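Local coordinates for DNA replication protein DnaC (Aquifex aeolicus, PDB 3ECC) that probably binds ATP and magnesium to load the replicative helicase onto DNA when bacterial replication is initiated, at residues A[126-138]-A[164-176]. Residues are numbered along the deposited sequence; the frame is centred on the assembly and turned at random.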
# COMPACT_ATOMS: atom_id res chain seq x y z
N ILE A 126 -0.38 -7.35 8.30
CA ILE A 126 -0.15 -7.98 7.01
C ILE A 126 -0.43 -9.50 7.03
O ILE A 126 -0.99 -10.05 6.07
CB ILE A 126 1.26 -7.68 6.49
CG1 ILE A 126 1.29 -6.25 5.95
CG2 ILE A 126 1.66 -8.66 5.40
CD1 ILE A 126 2.63 -5.60 6.01
N THR A 127 -0.06 -10.17 8.11
CA THR A 127 -0.35 -11.60 8.25
C THR A 127 -1.87 -11.84 8.35
O THR A 127 -2.40 -12.79 7.77
CB THR A 127 0.39 -12.19 9.47
OG1 THR A 127 1.80 -11.97 9.30
CG2 THR A 127 0.14 -13.66 9.60
N TYR A 128 -2.56 -10.97 9.07
CA TYR A 128 -4.01 -11.05 9.19
C TYR A 128 -4.68 -10.89 7.82
O TYR A 128 -5.54 -11.70 7.45
CB TYR A 128 -4.51 -9.98 10.14
CG TYR A 128 -5.97 -10.09 10.48
CD1 TYR A 128 -6.39 -10.87 11.57
CD2 TYR A 128 -6.93 -9.42 9.74
CE1 TYR A 128 -7.74 -10.98 11.88
CE2 TYR A 128 -8.28 -9.52 10.04
CZ TYR A 128 -8.68 -10.30 11.12
OH TYR A 128 -10.02 -10.40 11.42
N ARG A 129 -4.26 -9.88 7.08
CA ARG A 129 -4.84 -9.58 5.77
C ARG A 129 -4.39 -10.57 4.71
O ARG A 129 -5.08 -10.76 3.71
CB ARG A 129 -4.50 -8.14 5.35
CG ARG A 129 -5.16 -7.10 6.25
CD ARG A 129 -4.85 -5.67 5.82
NE ARG A 129 -5.60 -5.28 4.62
CZ ARG A 129 -6.91 -5.04 4.60
NH1 ARG A 129 -7.62 -5.13 5.72
NH2 ARG A 129 -7.51 -4.71 3.46
N TYR A 130 -3.24 -11.21 4.93
CA TYR A 130 -2.80 -12.36 4.13
C TYR A 130 -3.67 -13.60 4.40
O TYR A 130 -4.11 -14.27 3.46
CB TYR A 130 -1.33 -12.69 4.43
CG TYR A 130 -0.79 -13.91 3.70
CD1 TYR A 130 -0.43 -13.84 2.36
CD2 TYR A 130 -0.60 -15.12 4.37
CE1 TYR A 130 0.08 -14.95 1.70
CE2 TYR A 130 -0.09 -16.23 3.71
CZ TYR A 130 0.24 -16.14 2.38
OH TYR A 130 0.74 -17.24 1.71
N ASN A 131 -3.91 -13.91 5.67
CA ASN A 131 -4.69 -15.10 6.03
C ASN A 131 -6.17 -15.00 5.69
O ASN A 131 -6.81 -15.99 5.34
CB ASN A 131 -4.51 -15.44 7.51
CG ASN A 131 -3.08 -15.78 7.86
OD1 ASN A 131 -2.33 -16.32 7.03
ND2 ASN A 131 -2.68 -15.47 9.09
N ASN A 132 -6.72 -13.79 5.81
CA ASN A 132 -8.15 -13.57 5.64
C ASN A 132 -8.49 -12.89 4.32
O ASN A 132 -9.55 -12.30 4.17
CB ASN A 132 -8.73 -12.77 6.81
CG ASN A 132 -8.33 -13.35 8.17
OD1 ASN A 132 -7.71 -14.40 8.26
ND2 ASN A 132 -8.70 -12.67 9.24
N LEU A 133 -7.57 -13.00 3.35
CA LEU A 133 -7.78 -12.52 1.99
C LEU A 133 -8.34 -11.11 1.95
O LEU A 133 -9.34 -10.83 1.29
CB LEU A 133 -8.67 -13.48 1.19
CG LEU A 133 -8.22 -14.95 1.09
CD1 LEU A 133 -9.29 -15.80 0.47
CD2 LEU A 133 -6.91 -15.09 0.33
N LYS A 134 -7.68 -10.21 2.65
CA LYS A 134 -8.11 -8.84 2.70
C LYS A 134 -7.19 -8.01 1.80
O LYS A 134 -6.02 -7.85 2.09
CB LYS A 134 -8.09 -8.34 4.14
CG LYS A 134 -9.12 -9.01 5.05
CD LYS A 134 -10.45 -8.29 5.02
CE LYS A 134 -11.56 -9.15 5.58
NZ LYS A 134 -12.87 -8.62 5.11
N SER A 135 -7.74 -7.51 0.70
CA SER A 135 -6.94 -6.81 -0.31
C SER A 135 -6.33 -5.54 0.24
O SER A 135 -7.00 -4.74 0.90
CB SER A 135 -7.77 -6.49 -1.55
OG SER A 135 -9.11 -6.18 -1.19
N THR A 136 -5.04 -5.36 -0.03
CA THR A 136 -4.29 -4.27 0.57
C THR A 136 -3.27 -3.70 -0.41
O THR A 136 -2.51 -4.43 -1.04
CB THR A 136 -3.60 -4.71 1.89
OG1 THR A 136 -2.45 -3.89 2.13
CG2 THR A 136 -3.16 -6.15 1.83
N ILE A 137 -3.29 -2.37 -0.55
CA ILE A 137 -2.39 -1.68 -1.45
C ILE A 137 -1.26 -1.01 -0.69
O ILE A 137 -1.47 -0.43 0.37
CB ILE A 137 -3.14 -0.65 -2.31
CG1 ILE A 137 -4.27 -1.34 -3.10
CG2 ILE A 137 -2.18 0.08 -3.25
CD1 ILE A 137 -5.28 -0.38 -3.72
N ILE A 138 -0.05 -1.11 -1.23
CA ILE A 138 1.14 -0.63 -0.54
C ILE A 138 1.93 0.27 -1.47
O ILE A 138 2.05 -0.00 -2.66
CB ILE A 138 2.04 -1.81 -0.09
CG1 ILE A 138 1.35 -2.63 1.00
CG2 ILE A 138 3.41 -1.31 0.38
CD1 ILE A 138 1.90 -4.03 1.14
N GLU A 164 11.79 -11.10 6.29
CA GLU A 164 11.53 -11.97 5.14
C GLU A 164 10.08 -12.47 5.08
O GLU A 164 9.49 -12.53 4.01
CB GLU A 164 12.46 -13.18 5.18
CG GLU A 164 13.93 -12.87 4.98
CD GLU A 164 14.26 -12.44 3.56
OE1 GLU A 164 13.47 -12.76 2.63
OE2 GLU A 164 15.30 -11.77 3.36
N ASN A 165 9.54 -12.84 6.24
CA ASN A 165 8.17 -13.36 6.36
C ASN A 165 7.14 -12.41 5.73
O ASN A 165 6.31 -12.83 4.91
CB ASN A 165 7.84 -13.62 7.83
CG ASN A 165 6.66 -14.59 8.02
OD1 ASN A 165 6.44 -15.48 7.20
ND2 ASN A 165 5.93 -14.42 9.11
N VAL A 166 7.22 -11.14 6.10
CA VAL A 166 6.28 -10.11 5.64
C VAL A 166 6.38 -9.86 4.13
O VAL A 166 5.38 -9.93 3.41
CB VAL A 166 6.48 -8.80 6.44
CG1 VAL A 166 5.68 -7.68 5.84
CG2 VAL A 166 6.07 -9.01 7.88
N VAL A 167 7.60 -9.59 3.65
CA VAL A 167 7.83 -9.30 2.23
C VAL A 167 7.46 -10.49 1.34
O VAL A 167 7.08 -10.31 0.18
CB VAL A 167 9.30 -8.89 1.98
CG1 VAL A 167 9.53 -8.60 0.51
CG2 VAL A 167 9.63 -7.69 2.81
N SER A 168 7.56 -11.69 1.89
CA SER A 168 7.18 -12.90 1.20
C SER A 168 5.67 -12.95 1.01
O SER A 168 5.18 -13.35 -0.05
CB SER A 168 7.65 -14.11 2.01
OG SER A 168 7.14 -15.33 1.52
N LYS A 169 4.93 -12.58 2.05
CA LYS A 169 3.47 -12.56 2.00
C LYS A 169 2.95 -11.41 1.14
O LYS A 169 1.96 -11.55 0.43
CB LYS A 169 2.88 -12.51 3.41
CG LYS A 169 3.14 -13.75 4.23
CD LYS A 169 2.44 -13.71 5.57
CE LYS A 169 2.60 -15.03 6.31
NZ LYS A 169 4.00 -15.23 6.76
N ILE A 170 3.65 -10.27 1.19
CA ILE A 170 3.34 -9.13 0.34
C ILE A 170 3.47 -9.49 -1.14
O ILE A 170 2.70 -9.03 -1.99
CB ILE A 170 4.25 -7.93 0.66
CG1 ILE A 170 3.90 -7.34 2.03
CG2 ILE A 170 4.18 -6.87 -0.45
CD1 ILE A 170 4.91 -6.31 2.52
N TYR A 171 4.44 -10.35 -1.45
CA TYR A 171 4.69 -10.77 -2.81
C TYR A 171 3.66 -11.78 -3.33
O TYR A 171 3.36 -11.80 -4.52
CB TYR A 171 6.12 -11.32 -2.95
CG TYR A 171 6.53 -11.62 -4.37
CD1 TYR A 171 6.48 -10.63 -5.35
CD2 TYR A 171 6.99 -12.88 -4.74
CE1 TYR A 171 6.87 -10.89 -6.66
CE2 TYR A 171 7.37 -13.15 -6.04
CZ TYR A 171 7.31 -12.16 -7.00
OH TYR A 171 7.69 -12.42 -8.31
N GLU A 172 3.10 -12.60 -2.44
CA GLU A 172 2.04 -13.52 -2.87
C GLU A 172 0.74 -12.79 -3.16
O GLU A 172 0.11 -13.04 -4.18
CB GLU A 172 1.83 -14.67 -1.86
CG GLU A 172 0.47 -15.40 -2.02
CD GLU A 172 0.53 -16.91 -1.75
OE1 GLU A 172 -0.39 -17.44 -1.10
OE2 GLU A 172 1.50 -17.56 -2.20
N MET A 173 0.32 -11.90 -2.26
CA MET A 173 -0.99 -11.26 -2.38
C MET A 173 -1.06 -10.11 -3.40
O MET A 173 -2.11 -9.87 -3.99
CB MET A 173 -1.49 -10.79 -1.01
CG MET A 173 -2.06 -11.92 -0.12
SD MET A 173 -3.85 -12.31 -0.29
CE MET A 173 -4.57 -11.28 0.99
N ASN A 174 0.05 -9.43 -3.61
CA ASN A 174 0.06 -8.25 -4.46
C ASN A 174 0.80 -8.42 -5.77
O ASN A 174 1.70 -9.25 -5.89
CB ASN A 174 0.60 -7.04 -3.68
CG ASN A 174 -0.40 -6.49 -2.70
OD1 ASN A 174 -1.45 -7.09 -2.47
ND2 ASN A 174 -0.09 -5.34 -2.12
N GLU A 175 0.41 -7.63 -6.77
CA GLU A 175 1.19 -7.52 -7.99
C GLU A 175 2.14 -6.32 -7.88
O GLU A 175 1.74 -5.25 -7.43
CB GLU A 175 0.27 -7.36 -9.19
CG GLU A 175 0.76 -8.10 -10.42
CD GLU A 175 0.30 -7.46 -11.71
OE1 GLU A 175 -0.94 -7.27 -11.87
OE2 GLU A 175 1.16 -7.12 -12.55
N LEU A 176 3.39 -6.51 -8.29
CA LEU A 176 4.39 -5.46 -8.17
C LEU A 176 4.39 -4.54 -9.39
O LEU A 176 4.44 -4.99 -10.53
CB LEU A 176 5.79 -6.07 -7.97
CG LEU A 176 6.89 -5.12 -7.47
CD1 LEU A 176 6.91 -5.05 -5.94
CD2 LEU A 176 8.26 -5.53 -8.02
O HOH W 1 -4.04 -7.57 -0.85
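Tyr130 lays one face of its ring against the aliphatic chain of Lys169, which crosses it at about a right angle. CG of Lys169 stands over the middle of the ring, 3.8 Å from the Tyr130 centroid and 5° off the normal, in a CH-pi contact. The ring reaches helix 164-173 because its CG lies anti to the backbone N (chi1 177°), while the lysine runs extended as far as CE and bends only at its last torsion. CG of Glu172 meets the ring edge near its plane, and OE1 of Glu172 lies 3.0 Å from OH of Tyr130. Met173 comes in obliquely, its CG 3.5 Å from CD1 of Tyr130; bends at chi2 and chi3 turn its thioether toward Leu133. Were Tyr130 an alanine, the methylenes of Lys169 and Met173 would probably lose the surface they pack on, with a gap opened between the helices.

Deeper in, the contact is aliphatic. CD1 of Ile126 touches CG1 of Val166 at 3.7 Å, and CD1 of Ile138 packs on Ile170, 4.0 Å from its CG1. Where the helices give way to the sheet, Asn174, the first residue past its helix, donates from ND2 to O of Thr136 (2.8 Å), the donor slightly tilted from the carbonyl plane. ND2 also hydrogen-bonds to OG1 of Thr42 in the intervening strand 40-45, and a water joins OD1 of Asn174 to the backbone N of Thr136, so both the nitrogen and the oxygen of the Asn174 side chain have partners.

Helix segments 126-131 and 164-173 run in the same general direction, 34° apart, and lead into strands 136-141 and 174-178 on either side of strand 40-45, a layered helix-on-parallel-sheet packing characteristic of the AAA+ type P-loop NTPase core.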